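Local coordinates for periplasmic His/Glu/Gln/Arg/opine family-binding protein (PDB 3I6V) that binds free lysine in the cleft between its two lobes and probably passes such amino acids to an ABC transporter for uptake, at residues P16-F20 / G29-E33; W53-I57 / I68-M72; T92-A98 / A148-D154. The contacts are given in a common frame with arbitrary orientation. Residue numbers count along the deposited sequence, not the author numbering.

How the interactions relate
The three contacts follow one another along the chain without overlap and flank the lysine cleft of a two-lobed periplasmic binding protein. Interactions 1 and 2, with centres about 13 Å apart, belong to one lobe; interaction 3, about 18 Å from the centre of each, lies in the other, whose chain enters at strand 93-98. Interaction 1 touches both of the others. Glu-31 OE2 reaches Gly-71 N of interaction 2 at 2.7 Å, a hydrogen bond to the loop whose Gly-71 carbonyl binds the ligand, while Tyr-18 OH meets Asp-152 OD2 of interaction 3 at 2.4 Å and so ties the lobes together. Interactions 2 and 3 stay about 6 Å apart at their nearest atoms.

Interaction 1. Residues P16-F20 / G29-E33; sequences PPYNF and GFERE
Three hydrogen bonds fasten segment 16-20, a loop running into strand 19-21 of a small antiparallel sheet (with 14-15 and 27-28), to the first turn of helix 30-42 in one lobe of the periplasmic-binding-protein fold. Glu-31 N donates to Tyr-18 O (2.8 Å), Phe-30 N to Pro-17 O (3.0 Å), and Asn-19 ND2 to Glu-31 OE1 (2.9 Å), so the helix's first amides find acceptors. Glu-31 (chi1 m, chi2 t) points toward 16-20; its OE2 goes on to Tyr-88 OH and Gly-71 N. A cis peptide precedes Pro-17, and Tyr-18 with Asn-19 forms a beta bulge opposite Tyr-15. Gly-29, the N-cap residue at phi/psi 112/179, brings its CA within 4.5 Å of Asn-19 CA; a CB there would clash with Tyr-18 O. Phe-20 (chi1 p) lays CE1 3.6 Å from Gly-29 CA. The Tyr-18 ring (chi1 m) stacks on Tyr-15 and sends its hydroxyl to Asp-152 of the other lobe, while Phe-30 (chi1 t) packs against strand 83-89 and helix 207-216, meeting Phe-216 edge-to-face.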
ATOM      1  N   PRO A  16      -3.188  -4.041   6.353  1.00 23.04           N
ATOM      2  CA  PRO A  16      -2.896  -3.269   7.566  1.00 22.78           C
ATOM      3  C   PRO A  16      -1.398  -2.899   7.661  1.00 23.28           C
ATOM      4  O   PRO A  16      -0.522  -3.651   7.206  1.00 23.18           O
ATOM      5  CB  PRO A  16      -3.323  -4.233   8.719  1.00 23.50           C
ATOM      6  CG  PRO A  16      -3.213  -5.601   8.117  1.00 24.62           C
ATOM      7  CD  PRO A  16      -3.589  -5.436   6.650  1.00 21.76           C
ATOM      8  N   PRO A  17      -1.082  -1.744   8.231  1.00 22.76           N
ATOM      9  CA  PRO A  17      -1.933  -0.781   8.851  1.00 24.00           C
ATOM     10  C   PRO A  17      -2.432   0.321   7.884  1.00 23.83           C
ATOM     11  O   PRO A  17      -3.110   1.246   8.339  1.00 23.38           O
ATOM     12  CB  PRO A  17      -1.013  -0.188   9.937  1.00 24.30           C
ATOM     13  CG  PRO A  17       0.335  -0.271   9.365  1.00 24.18           C
ATOM     14  CD  PRO A  17       0.339  -1.376   8.358  1.00 24.39           C
ATOM     15  N   TYR A  18      -2.100   0.230   6.587  1.00 23.11           N
ATOM     16  CA  TYR A  18      -2.602   1.218   5.616  1.00 23.80           C
ATOM     17  C   TYR A  18      -4.132   1.233   5.563  1.00 23.83           C
ATOM     18  O   TYR A  18      -4.768   2.282   5.731  1.00 24.86           O
ATOM     19  CB  TYR A  18      -2.091   0.881   4.198  1.00 23.14           C
ATOM     20  CG  TYR A  18      -0.598   0.904   4.057  1.00 23.30           C
ATOM     21  CD1 TYR A  18       0.159  -0.252   4.288  1.00 25.00           C
ATOM     22  CD2 TYR A  18       0.067   2.077   3.679  1.00 24.58           C
ATOM     23  CE1 TYR A  18       1.576  -0.248   4.149  1.00 25.57           C
ATOM     24  CE2 TYR A  18       1.493   2.109   3.524  1.00 25.31           C
ATOM     25  CZ  TYR A  18       2.223   0.942   3.749  1.00 29.44           C
ATOM     26  OH  TYR A  18       3.598   0.950   3.598  1.00 26.99           O
ATOM     27  N   ASN A  19      -4.702   0.065   5.280  1.00 24.42           N
ATOM     28  CA  ASN A  19      -6.144  -0.105   5.200  1.00 25.01           C
ATOM     29  C   ASN A  19      -6.580  -1.540   5.606  1.00 25.69           C
ATOM     30  O   ASN A  19      -5.840  -2.518   5.408  1.00 25.12           O
ATOM     31  CB  ASN A  19      -6.672   0.248   3.801  1.00 25.17           C
ATOM     32  CG  ASN A  19      -6.110  -0.655   2.715  1.00 26.10           C
ATOM     33  OD1 ASN A  19      -6.627  -1.769   2.481  1.00 27.88           O
ATOM     34  ND2 ASN A  19      -5.066  -0.182   2.022  1.00 22.60           N
ATOM     35  N   PHE A  20      -7.770  -1.653   6.192  1.00 25.10           N
ATOM     36  CA  PHE A  20      -8.307  -2.980   6.579  1.00 26.25           C
ATOM     37  C   PHE A  20      -9.794  -2.850   6.909  1.00 26.34           C
ATOM     38  O   PHE A  20     -10.277  -1.732   7.073  1.00 27.56           O
ATOM     39  CB  PHE A  20      -7.469  -3.651   7.708  1.00 24.89           C
ATOM     40  CG  PHE A  20      -7.448  -2.896   9.017  1.00 26.50           C
ATOM     41  CD1 PHE A  20      -6.498  -1.916   9.258  1.00 27.47           C
ATOM     42  CD2 PHE A  20      -8.348  -3.220  10.046  1.00 29.82           C
ATOM     43  CE1 PHE A  20      -6.475  -1.215  10.471  1.00 28.25           C
ATOM     44  CE2 PHE A  20      -8.329  -2.551  11.270  1.00 30.08           C
ATOM     45  CZ  PHE A  20      -7.398  -1.537  11.493  1.00 31.30           C
ATOM     46  N   GLY A  29      -7.897   2.011   9.433  1.00 25.91           N
ATOM     47  CA  GLY A  29      -6.484   2.111   9.092  1.00 25.46           C
ATOM     48  C   GLY A  29      -6.035   3.541   8.854  1.00 24.86           C
ATOM     49  O   GLY A  29      -6.809   4.482   8.941  1.00 24.48           O
ATOM     50  N   PHE A  30      -4.751   3.693   8.569  1.00 25.20           N
ATOM     51  CA  PHE A  30      -4.158   4.994   8.254  1.00 24.20           C
ATOM     52  C   PHE A  30      -4.961   5.758   7.202  1.00 23.44           C
ATOM     53  O   PHE A  30      -5.273   6.945   7.360  1.00 23.71           O
ATOM     54  CB  PHE A  30      -2.707   4.799   7.776  1.00 23.62           C
ATOM     55  CG  PHE A  30      -2.074   6.061   7.268  1.00 25.33           C
ATOM     56  CD1 PHE A  30      -1.671   7.057   8.162  1.00 25.56           C
ATOM     57  CD2 PHE A  30      -1.890   6.256   5.900  1.00 25.02           C
ATOM     58  CE1 PHE A  30      -1.076   8.233   7.701  1.00 27.43           C
ATOM     59  CE2 PHE A  30      -1.299   7.435   5.411  1.00 28.09           C
ATOM     60  CZ  PHE A  30      -0.896   8.424   6.300  1.00 29.35           C
ATOM     61  N   GLU A  31      -5.294   5.049   6.141  1.00 23.60           N
ATOM     62  CA  GLU A  31      -5.960   5.620   4.998  1.00 24.04           C
ATOM     63  C   GLU A  31      -7.410   5.965   5.226  1.00 24.49           C
ATOM     64  O   GLU A  31      -7.938   6.844   4.545  1.00 23.99           O
ATOM     65  CB  GLU A  31      -5.777   4.706   3.768  1.00 23.54           C
ATOM     66  CG  GLU A  31      -4.300   4.763   3.343  1.00 25.30           C
ATOM     67  CD  GLU A  31      -3.918   3.761   2.272  1.00 27.58           C
ATOM     68  OE1 GLU A  31      -4.494   2.646   2.242  1.00 25.90           O
ATOM     69  OE2 GLU A  31      -3.018   4.103   1.459  1.00 24.96           O
ATOM     70  N   ARG A  32      -8.068   5.291   6.173  1.00 24.17           N
ATOM     71  CA  ARG A  32      -9.421   5.698   6.565  1.00 24.64           C
ATOM     72  C   ARG A  32      -9.328   7.075   7.192  1.00 25.71           C
ATOM     73  O   ARG A  32     -10.084   7.971   6.839  1.00 26.93           O
ATOM     74  CB  ARG A  32     -10.045   4.745   7.623  1.00 24.45           C
ATOM     75  CG  ARG A  32     -11.380   5.274   8.204  1.00 25.99           C
ATOM     76  CD  ARG A  32     -12.392   5.298   7.058  1.00 27.73           C
ATOM     77  NE  ARG A  32     -13.689   5.935   7.328  1.00 31.31           N
ATOM     78  CZ  ARG A  32     -14.821   5.262   7.546  1.00 32.67           C
ATOM     79  NH1 ARG A  32     -14.808   3.926   7.604  1.00 30.57           N
ATOM     80  NH2 ARG A  32     -15.968   5.925   7.724  1.00 29.95           N
ATOM     81  N   GLU A  33      -8.439   7.216   8.165  1.00 26.30           N
ATOM     82  CA  GLU A  33      -8.295   8.495   8.849  1.00 27.20           C
ATOM     83  C   GLU A  33      -7.833   9.588   7.880  1.00 26.96           C
ATOM     84  O   GLU A  33      -8.329  10.734   7.901  1.00 26.66           O
ATOM     85  CB  GLU A  33      -7.293   8.374   9.984  1.00 26.85           C
ATOM     86  CG  GLU A  33      -7.357   9.565  10.916  1.00 30.90           C
ATOM     87  CD  GLU A  33      -6.308   9.548  12.007  1.00 33.69           C
ATOM     88  OE1 GLU A  33      -5.818   8.461  12.388  1.00 34.65           O
ATOM     89  OE2 GLU A  33      -5.979  10.642  12.491  1.00 37.83           O
TER

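Interaction 2. Residues W53-I57 / I68-M72; sequences WDSII and IIAGM. With LYS (lysine), chain B.
Two pieces of one lobe, the turn leading into helix 56-61 and the loop that follows strand 67-68, meet here and form part of the lysine pocket. Their backbones stand well apart: Ile-56 CA is 7.4 Å from Ile-68 CA and Trp-53 CA 8.5 Å from Ala-70 CA, so side chains fill the gap. Ile-56 N bonds back to Trp-53 O at 3.1 Å, while Gly-71 takes a left-handed conformation (54/32) that turns the loop.

The apolar packing centres on Met-72, whose side chain, extended as far as SD (chi1 t, chi2 t) and bent at chi3 (m), carries CE to 3.6 Å from Ile-57 CG1, 3.7 Å from Trp-53 CH2 and 3.8 Å from Ile-56 CG2. Ile-56 CD1 lies 3.9 Å from Ala-70 CB. Ile-68 (chi1 m, chi2 t) places CD1 3.8 Å from Ile-57 CG1 and 3.4 Å from Ile-56 O. Trp-53 (chi1 t, chi2 -97°) brings CZ3 to 4.1 Å from Ala-70 CB and 3.2 Å from Ala-70 O.

The ligand contacts are of two sorts. LYS CE lies over one face of the Trp-53 indole, 3.7 Å from Trp-53 CZ3, and the LYS N donates to Gly-71 O at 3.0 Å. Trp-53 NE1 itself bonds to Ala-114 O in the opposite lobe.

Chemically, apolar side chains pack against the indole, which offers a face to the ligand's side chain, while Gly-71 O accepts from the alpha-amino group; Glu-12, Ser-73, Arg-78, Gln-112 and Ile-116 also hydrogen-bond the lysine, and the bond to Ala-114 fits a cleft closed around it.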
ATOM      1  N   TRP A  53      -7.501  -5.993  -4.696  1.00 23.67           N
ATOM      2  CA  TRP A  53      -6.315  -5.390  -5.300  1.00 23.81           C
ATOM      3  C   TRP A  53      -6.179  -5.697  -6.788  1.00 24.58           C
ATOM      4  O   TRP A  53      -5.937  -4.783  -7.577  1.00 23.28           O
ATOM      5  CB  TRP A  53      -5.060  -5.813  -4.534  1.00 23.45           C
ATOM      6  CG  TRP A  53      -3.816  -5.190  -5.114  1.00 24.45           C
ATOM      7  CD1 TRP A  53      -2.955  -5.773  -6.000  1.00 24.66           C
ATOM      8  CD2 TRP A  53      -3.355  -3.846  -4.920  1.00 22.99           C
ATOM      9  NE1 TRP A  53      -1.955  -4.888  -6.337  1.00 24.48           N
ATOM     10  CE2 TRP A  53      -2.174  -3.699  -5.683  1.00 24.68           C
ATOM     11  CE3 TRP A  53      -3.804  -2.758  -4.132  1.00 24.68           C
ATOM     12  CZ2 TRP A  53      -1.432  -2.509  -5.699  1.00 21.69           C
ATOM     13  CZ3 TRP A  53      -3.065  -1.570  -4.140  1.00 22.35           C
ATOM     14  CH2 TRP A  53      -1.889  -1.457  -4.912  1.00 19.92           C
ATOM     15  N   ASP A  54      -6.386  -6.962  -7.180  1.00 25.65           N
ATOM     16  CA  ASP A  54      -6.227  -7.400  -8.585  1.00 28.01           C
ATOM     17  C   ASP A  54      -7.011  -6.549  -9.575  1.00 27.49           C
ATOM     18  O   ASP A  54      -6.548  -6.275 -10.696  1.00 28.91           O
ATOM     19  CB  ASP A  54      -6.659  -8.868  -8.770  1.00 30.11           C
ATOM     20  CG  ASP A  54      -5.769  -9.848  -7.998  1.00 37.00           C
ATOM     21  OD1 ASP A  54      -4.774  -9.394  -7.392  1.00 41.65           O
ATOM     22  OD2 ASP A  54      -6.067 -11.085  -7.975  1.00 43.31           O
ATOM     23  N   SER A  55      -8.181  -6.091  -9.163  1.00 24.85           N
ATOM     24  CA  SER A  55      -9.026  -5.367 -10.094  1.00 23.23           C
ATOM     25  C   SER A  55      -9.233  -3.890  -9.660  1.00 22.01           C
ATOM     26  O   SER A  55     -10.115  -3.235 -10.182  1.00 21.98           O
ATOM     27  CB  SER A  55     -10.391  -6.104 -10.191  1.00 22.71           C
ATOM     28  OG  SER A  55     -11.015  -6.125  -8.902  1.00 23.65           O
ATOM     29  N   ILE A  56      -8.433  -3.370  -8.719  1.00 20.68           N
ATOM     30  CA  ILE A  56      -8.700  -2.035  -8.156  1.00 20.40           C
ATOM     31  C   ILE A  56      -8.503  -0.914  -9.194  1.00 20.51           C
ATOM     32  O   ILE A  56      -9.221   0.096  -9.170  1.00 20.47           O
ATOM     33  CB  ILE A  56      -7.904  -1.783  -6.834  1.00 20.41           C
ATOM     34  CG1 ILE A  56      -8.572  -0.696  -5.999  1.00 21.83           C
ATOM     35  CG2 ILE A  56      -6.364  -1.552  -7.112  1.00 18.91           C
ATOM     36  CD1 ILE A  56      -8.180  -0.763  -4.495  1.00 21.52           C
ATOM     37  N   ILE A  57      -7.563  -1.102 -10.117  1.00 19.82           N
ATOM     38  CA  ILE A  57      -7.376  -0.126 -11.179  1.00 19.99           C
ATOM     39  C   ILE A  57      -8.500  -0.222 -12.235  1.00 21.03           C
ATOM     40  O   ILE A  57      -9.138   0.781 -12.506  1.00 21.08           O
ATOM     41  CB  ILE A  57      -5.954  -0.142 -11.781  1.00 19.58           C
ATOM     42  CG1 ILE A  57      -4.947   0.441 -10.769  1.00 20.44           C
ATOM     43  CG2 ILE A  57      -5.917   0.680 -13.095  1.00 19.94           C
ATOM     44  CD1 ILE A  57      -3.459   0.505 -11.309  1.00 22.64           C
ATOM     45  N   ILE A  68      -8.466   5.732  -5.728  1.00 19.40           N
ATOM     46  CA  ILE A  68      -7.799   4.597  -5.079  1.00 20.42           C
ATOM     47  C   ILE A  68      -6.927   5.153  -3.966  1.00 20.82           C
ATOM     48  O   ILE A  68      -6.078   5.994  -4.234  1.00 19.96           O
ATOM     49  CB  ILE A  68      -6.944   3.794  -6.074  1.00 19.53           C
ATOM     50  CG1 ILE A  68      -7.844   3.144  -7.128  1.00 20.47           C
ATOM     51  CG2 ILE A  68      -6.103   2.720  -5.345  1.00 20.96           C
ATOM     52  CD1 ILE A  68      -7.038   2.511  -8.286  1.00 20.40           C
ATOM     53  N   ILE A  69      -7.182   4.740  -2.721  1.00 20.74           N
ATOM     54  CA  ILE A  69      -6.328   5.114  -1.612  1.00 21.74           C
ATOM     55  C   ILE A  69      -6.060   3.789  -0.874  1.00 22.99           C
ATOM     56  O   ILE A  69      -6.882   3.321  -0.073  1.00 23.02           O
ATOM     57  CB  ILE A  69      -6.960   6.232  -0.738  1.00 22.42           C
ATOM     58  CG1 ILE A  69      -6.015   6.680   0.386  1.00 22.99           C
ATOM     59  CG2 ILE A  69      -8.394   5.838  -0.227  1.00 24.12           C
ATOM     60  CD1 ILE A  69      -6.578   7.895   1.208  1.00 25.07           C
ATOM     61  N   ALA A  70      -4.952   3.141  -1.231  1.00 22.02           N
ATOM     62  CA  ALA A  70      -4.784   1.707  -0.967  1.00 21.80           C
ATOM     63  C   ALA A  70      -3.307   1.337  -0.992  1.00 22.19           C
ATOM     64  O   ALA A  70      -2.920   0.330  -1.596  1.00 24.27           O
ATOM     65  CB  ALA A  70      -5.575   0.864  -2.036  1.00 20.66           C
ATOM     66  N   GLY A  71      -2.480   2.161  -0.352  1.00 21.91           N
ATOM     67  CA  GLY A  71      -1.019   1.937  -0.295  1.00 21.83           C
ATOM     68  C   GLY A  71      -0.350   1.755  -1.657  1.00 21.04           C
ATOM     69  O   GLY A  71       0.635   1.035  -1.763  1.00 21.54           O
ATOM     70  N   MET A  72      -0.878   2.423  -2.686  1.00 20.46           N
ATOM     71  CA  MET A  72      -0.434   2.213  -4.090  1.00 19.82           C
ATOM     72  C   MET A  72       0.718   3.180  -4.391  1.00 19.58           C
ATOM     73  O   MET A  72       0.518   4.387  -4.311  1.00 19.55           O
ATOM     74  CB  MET A  72      -1.581   2.499  -5.076  1.00 18.15           C
ATOM     75  CG  MET A  72      -1.245   2.208  -6.610  1.00 18.14           C
ATOM     76  SD  MET A  72      -2.641   2.388  -7.735  1.00 10.30           S
ATOM     77  CE  MET A  72      -3.358   0.778  -7.522  1.00 24.43           C
TER
HETATM   78  N   LYS B   1       3.244  -0.030  -2.731  1.00 19.25           N
HETATM   79  CA  LYS B   1       3.337  -1.312  -3.504  1.00 19.15           C
HETATM   80  C   LYS B   1       2.749  -1.157  -4.888  1.00 19.85           C
HETATM   81  O   LYS B   1       2.143  -0.111  -5.164  1.00 20.69           O
HETATM   82  CB  LYS B   1       2.615  -2.454  -2.746  1.00 18.75           C
HETATM   83  CG  LYS B   1       1.098  -2.304  -2.638  1.00 17.98           C
HETATM   84  CD  LYS B   1       0.503  -3.478  -1.787  1.00 20.74           C
HETATM   85  CE  LYS B   1      -1.067  -3.441  -1.698  1.00 20.73           C
HETATM   86  NZ  LYS B   1      -1.573  -4.562  -0.753  1.00 20.25           N
HETATM   87  OXT LYS B   1       2.851  -2.084  -5.743  1.00 20.47           O

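Interaction 3. Residues T92-A98 / A148-D154; sequences TASSYVA and AVFADRD
Tyr-96 and Phe-150 pair their rings on one face of an antiparallel strand pair in the mixed sheet of the second lobe of this periplasmic-binding-protein fold. The ring centroids are 4.5 Å apart with planes at 38°, and Tyr-96 CZ is 3.6 Å from Phe-150 CD1; chi1 is m for the tyrosine and t for the phenylalanine. Helix 116-123 covers this face, Tyr-120 stacking on Phe-150. On the other face Val-97 CB sits 3.7 Å from Val-149 CG1, beneath helix 153-162.

Strands 93-98 and 148-152 run at 155°, their axes 4.6 Å apart at closest. Ser-95 and Ala-151 form a hydrogen-bonded pair (Ser-95 N to Ala-151 O 2.9 Å, Ala-151 N to Ser-95 O 3.1 Å), as do Val-97 and Val-149 (Val-97 N to Val-149 O and Val-149 N to Val-97 O, both 2.9 Å). Between them Tyr-96 faces Phe-150 as a non-hydrogen-bonded pair.

At the polar edge strand 148-152 turns into a helix. Asp-152 N-caps it, its OD2 accepting from Tyr-155 N and also meeting Tyr-18 OH of the other lobe. Arg-153 forms a salt bridge with Asp-173, and its backbone N donates to Ala-93 O at 2.9 Å.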
ATOM      1  N   THR A  92       9.036   4.422   0.849  1.00 28.22           N
ATOM      2  CA  THR A  92       9.657   3.546   1.879  1.00 28.80           C
ATOM      3  C   THR A  92      10.133   2.211   1.276  1.00 28.37           C
ATOM      4  O   THR A  92       9.720   1.833   0.183  1.00 27.73           O
ATOM      5  CB  THR A  92       8.758   3.342   3.127  1.00 29.81           C
ATOM      6  OG1 THR A  92       7.474   2.864   2.718  1.00 31.16           O
ATOM      7  CG2 THR A  92       8.573   4.679   3.922  1.00 31.43           C
ATOM      8  N   ALA A  93      10.997   1.502   1.990  1.00 26.44           N
ATOM      9  CA  ALA A  93      11.676   0.366   1.412  1.00 25.84           C
ATOM     10  C   ALA A  93      10.767  -0.839   1.190  1.00 25.03           C
ATOM     11  O   ALA A  93       9.659  -0.926   1.750  1.00 23.98           O
ATOM     12  CB  ALA A  93      12.884  -0.018   2.275  1.00 25.20           C
ATOM     13  N   SER A  94      11.253  -1.754   0.367  1.00 23.86           N
ATOM     14  CA  SER A  94      10.731  -3.110   0.290  1.00 24.89           C
ATOM     15  C   SER A  94      11.777  -4.039   0.908  1.00 25.72           C
ATOM     16  O   SER A  94      12.989  -3.718   0.897  1.00 25.45           O
ATOM     17  CB  SER A  94      10.471  -3.482  -1.152  1.00 24.76           C
ATOM     18  OG  SER A  94       9.409  -2.707  -1.681  1.00 25.53           O
ATOM     19  N   SER A  95      11.333  -5.176   1.443  1.00 25.91           N
ATOM     20  CA  SER A  95      12.210  -6.078   2.205  1.00 26.08           C
ATOM     21  C   SER A  95      11.807  -7.515   2.011  1.00 25.43           C
ATOM     22  O   SER A  95      10.671  -7.807   1.611  1.00 24.57           O
ATOM     23  CB  SER A  95      12.135  -5.789   3.707  1.00 26.59           C
ATOM     24  OG  SER A  95      12.357  -4.432   3.989  1.00 30.55           O
ATOM     25  N   TYR A  96      12.751  -8.414   2.298  1.00 25.43           N
ATOM     26  CA  TYR A  96      12.489  -9.842   2.280  1.00 25.88           C
ATOM     27  C   TYR A  96      12.204 -10.313   3.700  1.00 25.79           C
ATOM     28  O   TYR A  96      12.846  -9.874   4.656  1.00 25.73           O
ATOM     29  CB  TYR A  96      13.660 -10.648   1.730  1.00 25.08           C
ATOM     30  CG  TYR A  96      13.999 -10.404   0.282  1.00 26.32           C
ATOM     31  CD1 TYR A  96      14.880  -9.377  -0.080  1.00 26.84           C
ATOM     32  CD2 TYR A  96      13.455 -11.202  -0.720  1.00 26.01           C
ATOM     33  CE1 TYR A  96      15.208  -9.142  -1.431  1.00 27.59           C
ATOM     34  CE2 TYR A  96      13.776 -10.991  -2.049  1.00 27.02           C
ATOM     35  CZ  TYR A  96      14.648  -9.965  -2.393  1.00 27.21           C
ATOM     36  OH  TYR A  96      14.938  -9.782  -3.709  1.00 30.21           O
ATOM     37  N   VAL A  97      11.260 -11.229   3.811  1.00 27.46           N
ATOM     38  CA  VAL A  97      10.961 -11.874   5.100  1.00 27.88           C
ATOM     39  C   VAL A  97      10.923 -13.376   4.925  1.00 28.33           C
ATOM     40  O   VAL A  97      10.404 -13.878   3.937  1.00 28.83           O
ATOM     41  CB  VAL A  97       9.659 -11.348   5.767  1.00 27.97           C
ATOM     42  CG1 VAL A  97       9.149 -12.347   6.847  1.00 26.57           C
ATOM     43  CG2 VAL A  97       9.930 -10.033   6.426  1.00 26.61           C
ATOM     44  N   ALA A  98      11.498 -14.091   5.902  1.00 29.16           N
ATOM     45  CA  ALA A  98      11.624 -15.532   5.808  1.00 30.29           C
ATOM     46  C   ALA A  98      11.471 -16.209   7.193  1.00 31.00           C
ATOM     47  O   ALA A  98      11.364 -15.531   8.220  1.00 31.14           O
ATOM     48  CB  ALA A  98      13.005 -15.882   5.180  1.00 29.10           C
ATOM     49  N   ALA A 148      10.732 -17.120   0.704  1.00 30.05           N
ATOM     50  CA  ALA A 148      10.615 -15.821   1.342  1.00 28.11           C
ATOM     51  C   ALA A 148       9.483 -15.028   0.682  1.00 26.19           C
ATOM     52  O   ALA A 148       8.955 -15.418  -0.352  1.00 26.75           O
ATOM     53  CB  ALA A 148      11.945 -15.041   1.251  1.00 29.38           C
ATOM     54  N   VAL A 149       9.126 -13.924   1.302  1.00 24.96           N
ATOM     55  CA  VAL A 149       8.163 -12.991   0.721  1.00 23.98           C
ATOM     56  C   VAL A 149       8.899 -11.667   0.544  1.00 23.10           C
ATOM     57  O   VAL A 149       9.684 -11.270   1.418  1.00 24.59           O
ATOM     58  CB  VAL A 149       6.904 -12.795   1.627  1.00 23.26           C
ATOM     59  CG1 VAL A 149       7.329 -12.455   3.065  1.00 22.32           C
ATOM     60  CG2 VAL A 149       5.990 -11.700   1.060  1.00 22.44           C
ATOM     61  N   PHE A 150       8.626 -10.985  -0.569  1.00 21.88           N
ATOM     62  CA  PHE A 150       9.172  -9.640  -0.811  1.00 21.12           C
ATOM     63  C   PHE A 150       7.998  -8.667  -0.856  1.00 20.00           C
ATOM     64  O   PHE A 150       7.107  -8.810  -1.686  1.00 19.92           O
ATOM     65  CB  PHE A 150       9.938  -9.651  -2.141  1.00 20.10           C
ATOM     66  CG  PHE A 150      10.677  -8.366  -2.452  1.00 20.88           C
ATOM     67  CD1 PHE A 150      11.722  -7.923  -1.630  1.00 20.25           C
ATOM     68  CD2 PHE A 150      10.340  -7.621  -3.589  1.00 17.43           C
ATOM     69  CE1 PHE A 150      12.418  -6.737  -1.937  1.00 21.97           C
ATOM     70  CE2 PHE A 150      11.013  -6.449  -3.922  1.00 18.66           C
ATOM     71  CZ  PHE A 150      12.061  -5.998  -3.096  1.00 19.44           C
ATOM     72  N   ALA A 151       8.001  -7.686   0.041  1.00 19.97           N
ATOM     73  CA  ALA A 151       6.850  -6.819   0.233  1.00 20.77           C
ATOM     74  C   ALA A 151       7.274  -5.517   0.836  1.00 21.60           C
ATOM     75  O   ALA A 151       8.436  -5.323   1.180  1.00 22.73           O
ATOM     76  CB  ALA A 151       5.798  -7.522   1.191  1.00 20.65           C
ATOM     77  N   ASP A 152       6.311  -4.629   1.007  1.00 22.33           N
ATOM     78  CA  ASP A 152       6.560  -3.331   1.592  1.00 23.28           C
ATOM     79  C   ASP A 152       7.019  -3.503   3.031  1.00 24.36           C
ATOM     80  O   ASP A 152       6.407  -4.301   3.802  1.00 23.75           O
ATOM     81  CB  ASP A 152       5.271  -2.551   1.556  1.00 23.03           C
ATOM     82  CG  ASP A 152       5.406  -1.198   2.122  1.00 27.83           C
ATOM     83  OD1 ASP A 152       5.884  -0.294   1.395  1.00 25.95           O
ATOM     84  OD2 ASP A 152       4.972  -1.032   3.291  1.00 31.07           O
ATOM     85  N   ARG A 153       8.082  -2.777   3.393  1.00 23.47           N
ATOM     86  CA  ARG A 153       8.691  -2.906   4.699  1.00 25.09           C
ATOM     87  C   ARG A 153       7.702  -2.501   5.799  1.00 25.97           C
ATOM     88  O   ARG A 153       7.656  -3.143   6.860  1.00 26.20           O
ATOM     89  CB  ARG A 153       9.976  -2.075   4.834  1.00 25.38           C
ATOM     90  CG  ARG A 153      10.694  -2.320   6.192  1.00 27.93           C
ATOM     91  CD  ARG A 153      12.063  -1.603   6.331  1.00 30.49           C
ATOM     92  NE  ARG A 153      12.516  -1.823   7.694  1.00 34.31           N
ATOM     93  CZ  ARG A 153      13.189  -2.896   8.101  1.00 33.58           C
ATOM     94  NH1 ARG A 153      13.562  -3.847   7.244  1.00 31.56           N
ATOM     95  NH2 ARG A 153      13.522  -2.999   9.375  1.00 35.38           N
ATOM     96  N   ASP A 154       6.926  -1.447   5.573  1.00 26.05           N
ATOM     97  CA  ASP A 154       6.003  -1.039   6.609  1.00 27.86           C
ATOM     98  C   ASP A 154       4.845  -2.008   6.842  1.00 27.60           C
ATOM     99  O   ASP A 154       4.284  -2.046   7.951  1.00 27.82           O
ATOM    100  CB  ASP A 154       5.538   0.394   6.414  1.00 28.71           C
ATOM    101  CG  ASP A 154       6.669   1.392   6.670  1.00 33.74           C
ATOM    102  OD1 ASP A 154       7.790   0.954   7.015  1.00 37.08           O
ATOM    103  OD2 ASP A 154       6.441   2.591   6.512  1.00 38.60           O
TER